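Local coordinates for mbDLG-3 protein (Monosiga brevicollis, PDB 6X1N), which probably recognises the C-terminal tails of partner proteins through this domain, the third PDZ module of a Dlg-type membrane-associated scaffold, at residues V8-G13 with M89-T94. Numbering follows the deposited sequence. Where two conformers were deposited one is given.
Sequences VTLYKG and MTLNLT
Flat peptide groups rather than rings join Val-8 to Leu-91: Val-8 N meets Leu-91 O at 3.0 Å, lying in the plane of that carbonyl, and Leu-91 N returns the bond to Val-8 O. Tyr-11, the one aromatic ring in the two segments, stays out of this pairing; in one of its two conformers, Gly-13 N sits over the centre of one face. A second pair of reciprocal bonds links Leu-10 and Met-89, with Leu-10 N only 2.7 Å from Met-89 O. Between these pairs, Thr-9 and Thr-90 form a non-hydrogen-bonded pair. Each turns OG1 beside its own backbone N (chi1 -64° and -60°), and the two hydroxyls share a weak hydrogen bond of 3.4 Å. An alanine in place of Thr-90 would probably leave Thr-9 OG1 without this partner and thin the packing around Val-8 O, which the Thr-90 methyl approaches. On the other face, Leu-10 CD1 touches Leu-91 CD1 at 4.0 Å, and Val-8 CG2 reaches Leu-93 CD1; Phe-19 adjoins both Leu-10 and Met-89. This illustrates how a PDZ domain closes its fold: an early strand, 6-11, pairs antiparallel with the late strand 88-95, which also borders strand 59-64.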
ATOM      1  N   VAL A   8       7.637   2.536  -7.189  1.00  9.45           N
ATOM      2  CA  VAL A   8       7.307   1.406  -8.045  1.00 12.05           C
ATOM      3  C   VAL A   8       6.097   1.784  -8.879  1.00 11.60           C
ATOM      4  O   VAL A   8       5.123   2.328  -8.349  1.00 12.93           O
ATOM      5  CB  VAL A   8       6.991   0.158  -7.196  1.00 11.40           C
ATOM      6  CG1 VAL A   8       6.621  -1.014  -8.084  1.00 14.01           C
ATOM      7  CG2 VAL A   8       8.177  -0.190  -6.300  1.00 13.85           C
ATOM      8  N   THR A   9       6.148   1.503 -10.173  1.00 10.15           N
ATOM      9  CA  THR A   9       4.978   1.625 -11.029  1.00 10.36           C
ATOM     10  C   THR A   9       4.516   0.227 -11.393  1.00 10.47           C
ATOM     11  O   THR A   9       5.294  -0.570 -11.927  1.00 11.61           O
ATOM     12  CB  THR A   9       5.289   2.425 -12.292  1.00 13.47           C
ATOM     13  OG1 THR A   9       5.641   3.763 -11.925  1.00 16.21           O
ATOM     14  CG2 THR A   9       4.071   2.459 -13.205  1.00 15.80           C
ATOM     15  N   LEU A  10       3.273  -0.084 -11.070  1.00  8.85           N
ATOM     16  CA  LEU A  10       2.670  -1.357 -11.415  1.00  9.98           C
ATOM     17  C   LEU A  10       1.636  -1.140 -12.502  1.00  9.57           C
ATOM     18  O   LEU A  10       0.926  -0.129 -12.504  1.00 11.32           O
ATOM     19  CB  LEU A  10       1.970  -1.979 -10.209  1.00  9.17           C
ATOM     20  CG  LEU A  10       2.817  -2.257  -8.966  1.00  9.45           C
ATOM     21  CD1 LEU A  10       1.928  -2.840  -7.883  1.00 10.77           C
ATOM     22  CD2 LEU A  10       3.957  -3.203  -9.286  1.00 10.44           C
ATOM     23  N   TYR A  11       1.543  -2.099 -13.408  0.53 10.40           N
ATOM     24  CA  TYR A  11       0.545  -2.099 -14.462  0.53 10.95           C
ATOM     25  C   TYR A  11      -0.400  -3.270 -14.223  0.53 11.25           C
ATOM     26  O   TYR A  11       0.051  -4.388 -13.958  0.53 12.00           O
ATOM     27  CB  TYR A  11       1.232  -2.201 -15.824  0.53 12.30           C
ATOM     28  CG  TYR A  11       0.302  -2.519 -16.957  0.53 11.49           C
ATOM     29  CD1 TYR A  11      -0.765  -1.690 -17.260  0.53 11.08           C
ATOM     30  CD2 TYR A  11       0.497  -3.651 -17.732  0.53 11.90           C
ATOM     31  CE1 TYR A  11      -1.625  -1.988 -18.304  0.53 10.84           C
ATOM     32  CE2 TYR A  11      -0.347  -3.952 -18.778  0.53 10.30           C
ATOM     33  CZ  TYR A  11      -1.405  -3.118 -19.057  0.53 10.51           C
ATOM     34  OH  TYR A  11      -2.254  -3.416 -20.098  0.53 13.89           O
ATOM     35  N   LYS A  12      -1.708  -3.009 -14.308  1.00 11.90           N
ATOM     36  CA  LYS A  12      -2.698  -4.001 -13.901  1.00 13.04           C
ATOM     37  C   LYS A  12      -2.545  -5.304 -14.676  1.00 13.95           C
ATOM     38  O   LYS A  12      -2.682  -6.393 -14.108  1.00 15.04           O
ATOM     39  CB  LYS A  12      -4.096  -3.412 -14.069  1.00 16.16           C
ATOM     40  CG  LYS A  12      -5.218  -4.359 -13.720  1.00 18.56           C
ATOM     41  CD  LYS A  12      -6.565  -3.675 -13.875  1.00 25.42           C
ATOM     42  CE  LYS A  12      -7.679  -4.552 -13.339  1.00 28.31           C
ATOM     43  NZ  LYS A  12      -9.014  -3.906 -13.480  1.00 35.32           N
ATOM     44  N   GLY A  13      -2.233  -5.215 -15.964  1.00 13.91           N
ATOM     45  CA  GLY A  13      -1.937  -6.405 -16.719  1.00 15.71           C
ATOM     46  C   GLY A  13      -3.104  -7.383 -16.807  1.00 14.59           C
ATOM     47  O   GLY A  13      -4.275  -7.035 -16.635  1.00 18.50           O
ATOM     48  N   MET A  89      -0.564   2.180 -11.598  1.00 10.99           N
ATOM     49  CA  MET A  89      -0.482   2.517 -10.185  1.00 11.45           C
ATOM     50  C   MET A  89       0.963   2.848  -9.847  1.00 11.03           C
ATOM     51  O   MET A  89       1.850   2.008 -10.033  1.00 13.18           O
ATOM     52  CB  MET A  89      -0.962   1.341  -9.338  1.00 11.48           C
ATOM     53  CG  MET A  89      -0.928   1.623  -7.854  1.00 10.91           C
ATOM     54  SD  MET A  89      -1.199   0.159  -6.841  1.00 10.86           S
ATOM     55  CE  MET A  89      -2.890  -0.254  -7.269  1.00 11.59           C
ATOM     56  N   THR A  90       1.211   4.052  -9.345  1.00 11.07           N
ATOM     57  CA  THR A  90       2.528   4.425  -8.855  1.00 11.69           C
ATOM     58  C   THR A  90       2.461   4.457  -7.336  1.00 12.33           C
ATOM     59  O   THR A  90       1.494   4.973  -6.768  1.00 14.08           O
ATOM     60  CB  THR A  90       2.982   5.767  -9.424  1.00 14.68           C
ATOM     61  OG1 THR A  90       3.045   5.673 -10.855  1.00 20.46           O
ATOM     62  CG2 THR A  90       4.366   6.109  -8.902  1.00 22.74           C
ATOM     63  N   LEU A  91       3.468   3.876  -6.689  1.00 10.84           N
ATOM     64  CA  LEU A  91       3.509   3.719  -5.242  1.00 11.04           C
ATOM     65  C   LEU A  91       4.826   4.252  -4.708  1.00 10.94           C
ATOM     66  O   LEU A  91       5.877   4.051  -5.323  1.00 12.43           O
ATOM     67  CB  LEU A  91       3.465   2.238  -4.868  1.00 11.96           C
ATOM     68  CG  LEU A  91       2.245   1.438  -5.303  1.00 10.95           C
ATOM     69  CD1 LEU A  91       2.544  -0.043  -5.148  1.00 16.61           C
ATOM     70  CD2 LEU A  91       1.042   1.819  -4.479  1.00 16.40           C
ATOM     71  N   ASN A  92       4.773   4.911  -3.555  1.00  9.37           N
ATOM     72  CA  ASN A  92       5.940   5.149  -2.720  1.00  9.54           C
ATOM     73  C   ASN A  92       5.798   4.237  -1.517  1.00  8.65           C
ATOM     74  O   ASN A  92       4.822   4.356  -0.764  1.00  9.48           O
ATOM     75  CB  ASN A  92       6.003   6.598  -2.245  1.00 12.99           C
ATOM     76  CG  ASN A  92       6.664   7.511  -3.237  1.00 19.53           C
ATOM     77  OD1 ASN A  92       6.361   7.479  -4.427  1.00 27.83           O
ATOM     78  ND2 ASN A  92       7.584   8.338  -2.752  1.00 23.19           N
ATOM     79  N   LEU A  93       6.747   3.321  -1.355  1.00  8.21           N
ATOM     80  CA  LEU A  93       6.682   2.252  -0.371  1.00  7.71           C
ATOM     81  C   LEU A  93       7.921   2.277   0.507  1.00  7.00           C
ATOM     82  O   LEU A  93       9.022   2.605   0.051  1.00  9.23           O
ATOM     83  CB  LEU A  93       6.705   0.889  -1.079  1.00  9.29           C
ATOM     84  CG  LEU A  93       5.573   0.615  -2.061  1.00  8.38           C
ATOM     85  CD1 LEU A  93       5.836  -0.668  -2.831  1.00 10.79           C
ATOM     86  CD2 LEU A  93       4.246   0.520  -1.345  1.00 11.72           C
ATOM     87  N   THR A  94       7.760   1.874   1.759  1.00  6.95           N
ATOM     88  CA  THR A  94       8.916   1.583   2.596  1.00  7.42           C
ATOM     89  C   THR A  94       8.515   0.555   3.643  1.00  7.78           C
ATOM     90  O   THR A  94       7.385   0.580   4.137  1.00  8.15           O
ATOM     91  CB  THR A  94       9.483   2.866   3.227  1.00  8.91           C
ATOM     92  OG1 THR A  94      10.808   2.626   3.728  1.00 10.37           O
ATOM     93  CG2 THR A  94       8.574   3.384   4.341  1.00 10.77           C
TER